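Local coordinates for protein aclacinomycin-N/aclacinomycin-A oxidase (Streptomyces galilaeus, PDB 2IPI) that oxidises the terminal sugar of aclacinomycin N to give aclacinomycin A and then aclacinomycin Y, using molecular oxygen and a bicovalently bound FAD, at residues C90-V95 with Y469-L474; F358-S363 with A426-P431; K362-Y367 with W440-Y445. All coordinates share one frame; numbering follows the deposited sequence.

Contact 1 of 3, residues C90-V95 with Y469-L474; sequences CFEGFV and YPDVDL. With AKY (methyl (2S,4R)-2-ethyl-2,5,7-trihydroxy-6,11-dioxo-4-{[2,3,6-trideoxy-4-O-{2,6-dideoxy-4-O-[(2S,6S)-6-methyl-5-oxotetrahydro-2h -pyran-2-yl]-alpha-D-lyxo-hexopyranosyl}-3-(dimethylamino)-D-ribo-hexopyranosyl]oxy}-1,2,3,4,6,11-hexahydrotetracene-1-c arboxylate), chain E.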
# COMPACT_ATOMS: atom_id res chain seq x y z
N CYS A 90 -0.93 -2.50 -9.18
CA CYS A 90 -1.21 -3.84 -8.68
C CYS A 90 -0.03 -4.81 -8.76
O CYS A 90 0.34 -5.23 -9.86
CB CYS A 90 -2.38 -4.45 -9.46
SG CYS A 90 -3.25 -5.69 -8.46
N PHE A 91 0.57 -5.17 -7.63
CA PHE A 91 1.78 -6.02 -7.70
C PHE A 91 1.53 -7.37 -8.36
O PHE A 91 2.44 -7.98 -8.92
CB PHE A 91 2.34 -6.28 -6.29
CG PHE A 91 3.04 -5.07 -5.69
CD1 PHE A 91 2.77 -4.67 -4.40
CD2 PHE A 91 3.98 -4.39 -6.45
CE1 PHE A 91 3.41 -3.57 -3.85
CE2 PHE A 91 4.62 -3.28 -5.92
CZ PHE A 91 4.33 -2.89 -4.62
N GLU A 92 0.29 -7.86 -8.31
CA GLU A 92 -0.01 -9.18 -8.87
C GLU A 92 -0.71 -9.09 -10.22
O GLU A 92 -1.14 -10.07 -10.82
CB GLU A 92 -0.84 -9.98 -7.86
CG GLU A 92 0.00 -10.55 -6.73
CD GLU A 92 0.68 -11.85 -7.15
OE1 GLU A 92 0.95 -12.69 -6.27
OE2 GLU A 92 0.95 -12.00 -8.36
N GLY A 93 -0.83 -7.87 -10.75
CA GLY A 93 -1.34 -7.68 -12.09
C GLY A 93 -2.68 -8.33 -12.37
O GLY A 93 -2.93 -8.76 -13.49
N PHE A 94 -3.51 -8.42 -11.36
CA PHE A 94 -4.88 -8.92 -11.37
C PHE A 94 -5.71 -8.36 -12.52
O PHE A 94 -6.48 -9.11 -13.13
CB PHE A 94 -5.56 -8.58 -10.05
CG PHE A 94 -5.09 -9.31 -8.83
CD1 PHE A 94 -5.29 -8.78 -7.57
CD2 PHE A 94 -4.48 -10.55 -8.90
CE1 PHE A 94 -4.90 -9.45 -6.43
CE2 PHE A 94 -4.07 -11.23 -7.78
CZ PHE A 94 -4.29 -10.69 -6.53
N VAL A 95 -5.59 -7.07 -12.80
CA VAL A 95 -6.38 -6.40 -13.84
C VAL A 95 -6.07 -6.96 -15.22
O VAL A 95 -6.93 -7.01 -16.11
CB VAL A 95 -6.13 -4.87 -13.78
CG1 VAL A 95 -6.71 -4.15 -14.99
CG2 VAL A 95 -6.70 -4.33 -12.48
N TYR A 469 -0.46 -5.65 -0.78
CA TYR A 469 0.57 -6.61 -1.04
C TYR A 469 -0.06 -7.97 -1.35
O TYR A 469 0.11 -8.90 -0.56
CB TYR A 469 1.50 -6.79 0.16
CG TYR A 469 2.26 -5.59 0.66
CD1 TYR A 469 2.95 -5.70 1.86
CD2 TYR A 469 2.31 -4.38 -0.02
CE1 TYR A 469 3.68 -4.65 2.38
CE2 TYR A 469 3.04 -3.31 0.48
CZ TYR A 469 3.71 -3.46 1.68
OH TYR A 469 4.44 -2.41 2.20
N PRO A 470 -0.78 -8.10 -2.45
CA PRO A 470 -1.38 -9.41 -2.77
C PRO A 470 -0.29 -10.46 -3.02
O PRO A 470 0.70 -10.09 -3.66
CB PRO A 470 -2.11 -9.15 -4.09
CG PRO A 470 -1.31 -8.03 -4.69
CD PRO A 470 -1.11 -7.13 -3.50
N ASP A 471 -0.53 -11.67 -2.52
CA ASP A 471 0.38 -12.79 -2.78
C ASP A 471 -0.45 -14.07 -3.00
O ASP A 471 -0.97 -14.63 -2.04
CB ASP A 471 1.35 -12.98 -1.64
CG ASP A 471 2.31 -14.14 -1.85
OD1 ASP A 471 2.62 -14.48 -2.99
OD2 ASP A 471 2.73 -14.74 -0.84
N VAL A 472 -0.57 -14.47 -4.25
CA VAL A 472 -1.52 -15.56 -4.52
C VAL A 472 -0.94 -16.90 -4.08
O VAL A 472 -1.60 -17.93 -4.04
CB VAL A 472 -1.94 -15.48 -6.00
CG1 VAL A 472 -0.96 -16.24 -6.88
CG2 VAL A 472 -3.38 -15.96 -6.13
N ASP A 473 0.33 -16.90 -3.67
CA ASP A 473 0.95 -18.05 -3.03
C ASP A 473 0.27 -18.32 -1.70
O ASP A 473 0.40 -19.43 -1.15
CB ASP A 473 2.45 -17.81 -2.81
CG ASP A 473 3.20 -17.68 -4.12
OD1 ASP A 473 4.21 -16.95 -4.19
OD2 ASP A 473 2.76 -18.34 -5.10
N LEU A 474 -0.44 -17.32 -1.16
CA LEU A 474 -1.13 -17.53 0.11
C LEU A 474 -2.26 -18.55 -0.03
O LEU A 474 -2.74 -19.05 0.99
CB LEU A 474 -1.70 -16.23 0.67
CG LEU A 474 -0.71 -15.14 1.06
CD1 LEU A 474 -1.39 -14.08 1.93
CD2 LEU A 474 0.51 -15.72 1.75
O15 AKY E . 5.08 0.04 1.04
C42 AKY E . 5.75 0.20 0.01
C40 AKY E . 6.82 1.32 0.04
C38 AKY E . 7.68 1.40 -1.16
C39 AKY E . 5.83 -0.84 -1.18
C41 AKY E . 5.82 -2.18 -1.26
O14 AKY E . 6.37 -0.34 -2.38
C37 AKY E . 7.61 0.31 -2.17
O13 AKY E . 8.20 0.77 -3.37
C35 AKY E . 8.98 -0.16 -4.05
C34 AKY E . 10.48 0.13 -3.94
C36 AKY E . 10.83 0.76 -2.70
O11 AKY E . 11.07 0.93 -5.10
C33 AKY E . 8.52 -0.34 -5.49
O12 AKY E . 7.05 -0.69 -5.70
C32 AKY E . 9.04 0.60 -6.38
C31 AKY E . 10.45 0.53 -6.43
O7 AKY E . 16.23 -1.41 -8.67
C7 AKY E . 16.53 -1.06 -10.03
C8 AKY E . 16.85 0.38 -10.11
C9 AKY E . 18.28 0.62 -9.70
O9 AKY E . 18.45 -0.03 -8.49
C13 AKY E . 18.52 2.09 -9.65
C14 AKY E . 17.56 2.60 -8.58
C20 AKY E . 17.69 -1.91 -10.42
C19 AKY E . 18.97 -1.42 -10.70
C10 AKY E . 19.14 0.07 -10.77
C11 AKY E . 19.98 -2.28 -11.12
C18 AKY E . 19.73 -3.65 -11.29
C17 AKY E . 18.45 -4.15 -11.02
C6 AKY E . 17.46 -3.28 -10.59
O6 AKY E . 16.22 -3.74 -10.33
C12 AKY E . 20.76 -4.49 -11.77
O3 AKY E . 21.91 -4.06 -12.00
C15 AKY E . 20.47 -5.86 -12.00
C1 AKY E . 21.46 -6.68 -12.54
C2 AKY E . 21.22 -8.02 -12.84
C3 AKY E . 19.95 -8.53 -12.57
C16 AKY E . 19.18 -6.37 -11.74
C5 AKY E . 18.17 -5.52 -11.25
O5 AKY E . 16.99 -5.87 -11.03
C4 AKY E . 18.95 -7.73 -12.03
O4 AKY E . 17.74 -8.29 -11.80
O18 AKY E . 11.01 -0.72 -6.86
C45 AKY E . 14.83 -1.70 -8.50
C43 AKY E . 18.66 0.51 -12.15
O16 AKY E . 17.73 -0.07 -12.72
O17 AKY E . 19.27 1.54 -12.80
C44 AKY E . 19.79 1.03 -14.04
O19 AKY E . 13.99 -0.69 -8.99
C47 AKY E . 13.08 -1.96 -6.69
N11 AKY E . 12.30 -3.20 -6.60
C52 AKY E . 12.07 -3.79 -5.32
C51 AKY E . 11.26 -3.42 -7.54
C46 AKY E . 14.57 -1.95 -7.02
C48 AKY E . 12.42 -0.65 -7.13
C49 AKY E . 12.62 -0.44 -8.63
C50 AKY E . 11.48 -0.73 -9.61

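Contact 2 of 3, residues F358-S363 with A426-P431; sequences FDRTKS and ATWMDP. With AKY (methyl (2S,4R)-2-ethyl-2,5,7-trihydroxy-6,11-dioxo-4-{[2,3,6-trideoxy-4-O-{2,6-dideoxy-4-O-[(2S,6S)-6-methyl-5-oxotetrahydro-2h -pyran-2-yl]-alpha-D-lyxo-hexopyranosyl}-3-(dimethylamino)-D-ribo-hexopyranosyl]oxy}-1,2,3,4,6,11-hexahydrotetracene-1-c arboxylate), chain E.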
# COMPACT_ATOMS: atom_id res chain seq x y z
N PHE A 358 14.05 -2.89 -15.48
CA PHE A 358 13.75 -4.09 -14.69
C PHE A 358 12.31 -4.00 -14.19
O PHE A 358 12.07 -3.56 -13.08
CB PHE A 358 14.71 -4.25 -13.52
CG PHE A 358 16.17 -4.06 -13.86
CD1 PHE A 358 16.97 -5.10 -14.28
CD2 PHE A 358 16.72 -2.79 -13.75
CE1 PHE A 358 18.30 -4.91 -14.59
CE2 PHE A 358 18.06 -2.58 -14.03
CZ PHE A 358 18.85 -3.64 -14.45
N ASP A 359 11.38 -4.41 -15.05
CA ASP A 359 9.97 -4.14 -14.77
C ASP A 359 9.23 -5.36 -14.21
O ASP A 359 8.06 -5.20 -13.83
CB ASP A 359 9.26 -3.62 -16.01
CG ASP A 359 9.15 -4.64 -17.12
OD1 ASP A 359 8.43 -4.39 -18.11
OD2 ASP A 359 9.81 -5.70 -17.05
N ARG A 360 9.89 -6.51 -14.15
CA ARG A 360 9.25 -7.71 -13.64
C ARG A 360 9.49 -7.85 -12.14
O ARG A 360 10.65 -7.76 -11.71
CB ARG A 360 9.76 -8.96 -14.36
CG ARG A 360 9.56 -9.00 -15.86
CD ARG A 360 9.50 -10.46 -16.33
NE ARG A 360 8.78 -10.61 -17.58
CZ ARG A 360 7.66 -11.26 -17.85
NH1 ARG A 360 7.20 -11.26 -19.10
NH2 ARG A 360 6.98 -11.93 -16.94
N THR A 361 8.45 -8.06 -11.34
CA THR A 361 8.58 -8.19 -9.90
C THR A 361 7.67 -9.26 -9.28
O THR A 361 6.62 -9.62 -9.79
CB THR A 361 8.25 -6.87 -9.14
OG1 THR A 361 6.84 -6.61 -9.32
CG2 THR A 361 8.99 -5.68 -9.70
N LYS A 362 8.11 -9.76 -8.14
CA LYS A 362 7.35 -10.59 -7.23
C LYS A 362 7.58 -10.12 -5.80
O LYS A 362 8.74 -9.96 -5.40
CB LYS A 362 7.73 -12.07 -7.38
CG LYS A 362 6.94 -13.03 -6.52
CD LYS A 362 5.49 -12.68 -6.33
CE LYS A 362 4.45 -13.72 -6.65
NZ LYS A 362 3.24 -13.55 -5.78
N SER A 363 6.52 -9.87 -5.02
CA SER A 363 6.77 -9.42 -3.65
C SER A 363 5.77 -9.96 -2.64
O SER A 363 4.71 -10.50 -2.96
CB SER A 363 6.80 -7.89 -3.57
OG SER A 363 5.79 -7.32 -4.38
N ALA A 426 11.79 -9.54 -5.31
CA ALA A 426 12.69 -9.84 -6.39
C ALA A 426 12.22 -9.01 -7.60
O ALA A 426 11.01 -8.92 -7.85
CB ALA A 426 12.73 -11.30 -6.78
N THR A 427 13.18 -8.43 -8.26
CA THR A 427 13.00 -7.53 -9.38
C THR A 427 13.96 -7.91 -10.50
O THR A 427 15.13 -8.16 -10.16
CB THR A 427 13.26 -6.06 -8.96
OG1 THR A 427 12.64 -5.84 -7.69
CG2 THR A 427 12.67 -5.12 -9.99
N TRP A 428 13.46 -7.99 -11.72
CA TRP A 428 14.29 -8.42 -12.84
C TRP A 428 13.78 -7.92 -14.19
O TRP A 428 12.76 -7.27 -14.30
CB TRP A 428 14.43 -9.94 -12.90
CG TRP A 428 13.27 -10.81 -13.19
CD1 TRP A 428 13.01 -11.43 -14.39
CD2 TRP A 428 12.20 -11.19 -12.31
NE1 TRP A 428 11.86 -12.17 -14.30
CE2 TRP A 428 11.34 -12.04 -13.04
CE3 TRP A 428 11.87 -10.91 -10.98
CZ2 TRP A 428 10.19 -12.60 -12.48
CZ3 TRP A 428 10.73 -11.47 -10.43
CH2 TRP A 428 9.90 -12.31 -11.18
N MET A 429 14.55 -8.25 -15.22
CA MET A 429 14.17 -7.81 -16.56
C MET A 429 13.77 -8.96 -17.46
O MET A 429 12.85 -8.87 -18.27
CB MET A 429 15.33 -7.06 -17.24
CG MET A 429 14.84 -6.37 -18.51
SD MET A 429 16.01 -5.17 -19.19
CE MET A 429 16.40 -4.17 -17.75
N ASP A 430 14.47 -10.10 -17.34
CA ASP A 430 14.16 -11.11 -18.35
C ASP A 430 13.22 -12.21 -17.84
O ASP A 430 13.48 -12.79 -16.79
CB ASP A 430 15.46 -11.69 -18.91
CG ASP A 430 15.17 -13.09 -19.44
OD1 ASP A 430 14.85 -13.24 -20.63
OD2 ASP A 430 15.25 -13.99 -18.57
N PRO A 431 12.17 -12.41 -18.62
CA PRO A 431 11.17 -13.45 -18.37
C PRO A 431 11.76 -14.86 -18.38
O PRO A 431 11.18 -15.77 -17.77
CB PRO A 431 10.18 -13.30 -19.52
CG PRO A 431 10.82 -12.41 -20.53
CD PRO A 431 11.87 -11.62 -19.83
O15 AKY E . 5.08 0.04 1.04
C42 AKY E . 5.75 0.20 0.01
C40 AKY E . 6.82 1.32 0.04
C38 AKY E . 7.68 1.40 -1.16
C39 AKY E . 5.83 -0.84 -1.18
C41 AKY E . 5.82 -2.18 -1.26
O14 AKY E . 6.37 -0.34 -2.38
C37 AKY E . 7.61 0.31 -2.17
O13 AKY E . 8.20 0.77 -3.37
C35 AKY E . 8.98 -0.16 -4.05
C34 AKY E . 10.48 0.13 -3.94
C36 AKY E . 10.83 0.76 -2.70
O11 AKY E . 11.07 0.93 -5.10
C33 AKY E . 8.52 -0.34 -5.49
O12 AKY E . 7.05 -0.69 -5.70
C32 AKY E . 9.04 0.60 -6.38
C31 AKY E . 10.45 0.53 -6.43
O7 AKY E . 16.23 -1.41 -8.67
C7 AKY E . 16.53 -1.06 -10.03
C8 AKY E . 16.85 0.38 -10.11
C9 AKY E . 18.28 0.62 -9.70
O9 AKY E . 18.45 -0.03 -8.49
C13 AKY E . 18.52 2.09 -9.65
C14 AKY E . 17.56 2.60 -8.58
C20 AKY E . 17.69 -1.91 -10.42
C19 AKY E . 18.97 -1.42 -10.70
C10 AKY E . 19.14 0.07 -10.77
C11 AKY E . 19.98 -2.28 -11.12
C18 AKY E . 19.73 -3.65 -11.29
C17 AKY E . 18.45 -4.15 -11.02
C6 AKY E . 17.46 -3.28 -10.59
O6 AKY E . 16.22 -3.74 -10.33
C12 AKY E . 20.76 -4.49 -11.77
O3 AKY E . 21.91 -4.06 -12.00
C15 AKY E . 20.47 -5.86 -12.00
C1 AKY E . 21.46 -6.68 -12.54
C2 AKY E . 21.22 -8.02 -12.84
C3 AKY E . 19.95 -8.53 -12.57
C16 AKY E . 19.18 -6.37 -11.74
C5 AKY E . 18.17 -5.52 -11.25
O5 AKY E . 16.99 -5.87 -11.03
C4 AKY E . 18.95 -7.73 -12.03
O4 AKY E . 17.74 -8.29 -11.80
O18 AKY E . 11.01 -0.72 -6.86
C45 AKY E . 14.83 -1.70 -8.50
C43 AKY E . 18.66 0.51 -12.15
O16 AKY E . 17.73 -0.07 -12.72
O17 AKY E . 19.27 1.54 -12.80
C44 AKY E . 19.79 1.03 -14.04
O19 AKY E . 13.99 -0.69 -8.99
C47 AKY E . 13.08 -1.96 -6.69
N11 AKY E . 12.30 -3.20 -6.60
C52 AKY E . 12.07 -3.79 -5.32
C51 AKY E . 11.26 -3.42 -7.54
C46 AKY E . 14.57 -1.95 -7.02
C48 AKY E . 12.42 -0.65 -7.13
C49 AKY E . 12.62 -0.44 -8.63
C50 AKY E . 11.48 -0.73 -9.61

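Contact 3 of 3, residues K362-Y367 with W440-Y445; sequences KSKGAY and WIREIY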
# COMPACT_ATOMS: atom_id res chain seq x y z
N LYS A 362 8.11 -9.76 -8.14
CA LYS A 362 7.35 -10.59 -7.23
C LYS A 362 7.58 -10.12 -5.80
O LYS A 362 8.74 -9.96 -5.40
CB LYS A 362 7.73 -12.07 -7.38
CG LYS A 362 6.94 -13.03 -6.52
CD LYS A 362 5.49 -12.68 -6.33
CE LYS A 362 4.45 -13.72 -6.65
NZ LYS A 362 3.24 -13.55 -5.78
N SER A 363 6.52 -9.87 -5.02
CA SER A 363 6.77 -9.42 -3.65
C SER A 363 5.77 -9.96 -2.64
O SER A 363 4.71 -10.50 -2.96
CB SER A 363 6.80 -7.89 -3.57
OG SER A 363 5.79 -7.32 -4.38
N LYS A 364 6.17 -9.84 -1.36
CA LYS A 364 5.40 -10.37 -0.24
C LYS A 364 5.79 -9.68 1.06
O LYS A 364 6.97 -9.50 1.38
CB LYS A 364 5.57 -11.88 -0.08
CG LYS A 364 6.86 -12.40 -0.70
CD LYS A 364 6.96 -13.89 -0.55
CE LYS A 364 5.64 -14.61 -0.56
NZ LYS A 364 5.36 -15.36 -1.82
N GLY A 365 4.76 -9.32 1.84
CA GLY A 365 4.96 -8.59 3.05
C GLY A 365 4.57 -9.24 4.35
O GLY A 365 4.26 -10.44 4.37
N ALA A 366 4.59 -8.44 5.41
CA ALA A 366 4.26 -8.85 6.77
C ALA A 366 4.17 -7.68 7.75
O ALA A 366 4.84 -6.66 7.62
CB ALA A 366 5.30 -9.84 7.30
N TYR A 367 3.32 -7.83 8.75
CA TYR A 367 3.17 -6.94 9.89
C TYR A 367 3.82 -7.56 11.13
O TYR A 367 3.42 -8.64 11.56
CB TYR A 367 1.69 -6.68 10.22
CG TYR A 367 0.97 -5.73 9.31
CD1 TYR A 367 1.20 -4.35 9.41
CD2 TYR A 367 0.06 -6.16 8.36
CE1 TYR A 367 0.54 -3.48 8.58
CE2 TYR A 367 -0.60 -5.28 7.52
CZ TYR A 367 -0.36 -3.93 7.64
OH TYR A 367 -0.99 -3.02 6.83
N TRP A 440 13.76 -17.63 -5.50
CA TRP A 440 14.41 -16.79 -4.50
C TRP A 440 13.43 -16.18 -3.51
O TRP A 440 13.57 -16.34 -2.30
CB TRP A 440 15.19 -15.69 -5.25
CG TRP A 440 15.26 -14.40 -4.48
CD1 TRP A 440 14.50 -13.28 -4.63
CD2 TRP A 440 16.18 -14.13 -3.42
NE1 TRP A 440 14.89 -12.33 -3.72
CE2 TRP A 440 15.92 -12.82 -2.97
CE3 TRP A 440 17.19 -14.87 -2.81
CZ2 TRP A 440 16.64 -12.23 -1.93
CZ3 TRP A 440 17.90 -14.28 -1.78
CH2 TRP A 440 17.63 -12.98 -1.35
N ILE A 441 12.43 -15.44 -4.02
CA ILE A 441 11.56 -14.71 -3.10
C ILE A 441 10.74 -15.65 -2.23
O ILE A 441 10.42 -15.36 -1.08
CB ILE A 441 10.59 -13.75 -3.82
CG1 ILE A 441 10.09 -14.21 -5.18
CG2 ILE A 441 11.22 -12.37 -3.94
CD1 ILE A 441 8.99 -15.26 -5.12
N ARG A 442 10.37 -16.80 -2.81
CA ARG A 442 9.53 -17.68 -2.01
C ARG A 442 10.33 -18.32 -0.89
O ARG A 442 9.84 -18.44 0.23
CB ARG A 442 8.89 -18.75 -2.89
CG ARG A 442 7.79 -18.22 -3.79
CD ARG A 442 7.75 -19.05 -5.08
NE ARG A 442 6.48 -18.83 -5.76
CZ ARG A 442 6.15 -19.14 -6.99
NH1 ARG A 442 7.02 -19.72 -7.79
NH2 ARG A 442 4.92 -18.86 -7.42
N GLU A 443 11.55 -18.72 -1.21
CA GLU A 443 12.46 -19.31 -0.24
C GLU A 443 12.75 -18.42 0.96
O GLU A 443 12.69 -18.90 2.09
CB GLU A 443 13.78 -19.65 -0.94
CG GLU A 443 13.81 -21.02 -1.61
CD GLU A 443 14.65 -21.01 -2.87
OE1 GLU A 443 14.53 -21.95 -3.69
OE2 GLU A 443 15.44 -20.06 -3.05
N ILE A 444 13.08 -17.13 0.80
CA ILE A 444 13.35 -16.31 1.97
C ILE A 444 12.13 -16.19 2.90
O ILE A 444 12.25 -16.22 4.13
CB ILE A 444 13.76 -14.85 1.65
CG1 ILE A 444 13.98 -14.56 0.19
CG2 ILE A 444 14.95 -14.47 2.52
CD1 ILE A 444 14.03 -13.09 -0.16
N TYR A 445 10.98 -16.02 2.27
CA TYR A 445 9.73 -15.83 3.00
C TYR A 445 9.35 -17.04 3.85
O TYR A 445 9.12 -16.91 5.05
CB TYR A 445 8.60 -15.53 2.02
CG TYR A 445 7.40 -14.87 2.64
CD1 TYR A 445 6.23 -15.57 2.87
CD2 TYR A 445 7.43 -13.52 2.98
CE1 TYR A 445 5.12 -14.97 3.44
CE2 TYR A 445 6.32 -12.91 3.54
CZ TYR A 445 5.18 -13.63 3.77
OH TYR A 445 4.09 -13.01 4.33

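Contact 1 of 3, residues C90-V95 with Y469-L474
Pro470 is the bump of this contact, its ring seated against Glu92, Phe94 and Phe91, three side chains that a type I turn from Cys90 to Gly93 and the residue after it present to it. Pro470 CG lies 3.5 Å from Glu92 CG, the two side chains sliding past each other in opposite directions. Its CB meets the tip of Phe94, 3.6 Å from CZ, and Phe91 CB makes a looser third wall. Beyond the proline, the Glu92 chain bends (chi2 -82°), which carries CD away from the line of the stem. Glu92 OE1 then accepts the N-H of Val472 at 3.1 Å; the bond is nearly straight (165°) and enters from above the carboxylate plane. Glu92 OE1 also stands 4.1 Å from Asp471 OD1, a buried pair of like charges that Lys362, salt-bridged to both, probably makes tolerable; Lys364 takes Asp471 OD2.

On the other flank Phe91 and Tyr469 run side by side, with Phe91 CE1 4.1 Å from Tyr469 CD2. The methyl C41 of the terminal sugar sits against both rings, 3.5 Å from Tyr469 CE2. Tyr469 OH, of a residue that acts as a proton acceptor, donates to the sugar keto oxygen O15 at 2.8 Å.

The contact thus joins the FAD-binding part to the berberine-like region beside the substrate. Cys90 N bonds the FAD phosphate oxygen O1A and Val95 rests on strand 82-85, whereas Leu474 packs on helix 486-491.

Contact 2 of 3, residues F358-S363 with A426-P431
Arg360 and Trp428 exchange two backbone hydrogen bonds, Arg360 N to Trp428 O at 3.0 Å and Trp428 N to Arg360 O at 2.8 Å, and Lys362 and Ala426 form a second such antiparallel pair. Between them lies the non-hydrogen-bonded pair Thr361-Thr427. Asp359 and Arg360 both stand opposite Trp428, a classic beta bulge where the pairing ends. Thr427 OG1 hydrogen-bonds the dimethylamino nitrogen N11 of the ligand at 2.9 Å, and the Thr427 carbonyl oxygen takes a weak bond from ligand O4.

Outward from the backbone, Arg360 CB sits over the five-membered ring of Trp428, 3.8 Å from the centroid and 11° off the normal. The extended Arg360 chain then brings the guanidinium face under Pro431 CB, which is 3.6 Å from NE. Phe358 is covered on both faces: ligand C17 lies 3.3 Å above the ring plane, over its centre, and Met429 CE packs on the opposite face in a CH-pi contact, its sulfur obliquely placed.

The backbone N-H and C=O groups of Arg360, Lys362, Ala426 and Trp428 thus bond one another, leaving Thr427 to grip the amino sugar and Phe358 a flat, apolar surface for the anthracycline tetracycle.

Contact 3 of 3, residues K362-Y367 with W440-Y445
Lys364 lays its aliphatic chain across one face of the Tyr445 ring: Lys364 CD comes within 3.4 Å of Tyr445 CG, and CE makes a CH-pi contact 3.8 Å from the ring centroid. NZ stands farther out above the same face, too distant for more than a weak cation-pi attraction. Gly365 O lies at the ring edge, in its plane, and accepts the Tyr445 hydroxyl, OH to O 2.6 Å, a bond to read with caution because Tyr445 OH sits too close to another atom. The Tyr445 chi1 (-161°) puts CG anti to the backbone N, on the bond leaving the helix toward the strand.

One helical turn earlier Ile441 crosses Lys362 at about a right angle. Its CD1 is 3.3 Å from Lys362 CG, tighter than ordinary van der Waals contact, and its CG2 rests 3.8 Å from Lys362 O.

The second shell is ionic. Lys364 NZ is salt-bridged to Asp471 and Asp473, and Arg442 NH2 to the other oxygen of Asp473, so the two cations, Lys364 NZ and Arg442 NE 5.4 Å apart, share an acidic neighbour that probably offsets their repulsion. These bridges fix the far end of the lysine whose middle covers the tyrosine.

Segment 440-445 of helix 434-448 runs nearly parallel to segment 362-367 of strand 360-368, their axes 8.8 Å apart at closest and 16° from alignment. The strand is outermost in a seven-stranded antiparallel sheet, beside strand 420-428, whose Ala426 meets Ile441 and Trp440. Ser363 points away from the helix, touching Trp423 and Ser425, and on the helix Tyr445 meets Phe449 edge-to-face.

Overall arrangement
Strand 360-368 ties the three together. Contacts 2 and 3 share Lys362 and Ser363 on it, one joining it to its sheet neighbour 420-428, the other to helix 434-448, which follows that neighbour in the chain. Contact 1, buried like contact 3, reaches the strand through salt bridges: Glu92 and Asp471 bridge Lys362, and Asp471 and Asp473 bridge Lys364, while Tyr469 packs on Gly365. Contact 2 is only partly buried, with Met429 and Pro431 exposed. Its bonds are mostly backbone to backbone; contacts 1 and 3 combine hydrophobic packing with side-chain polar bonds. Contact 1 meets the terminal sugar, contact 2 the amino sugar and the tetracycle; contact 3 does not touch the ligand.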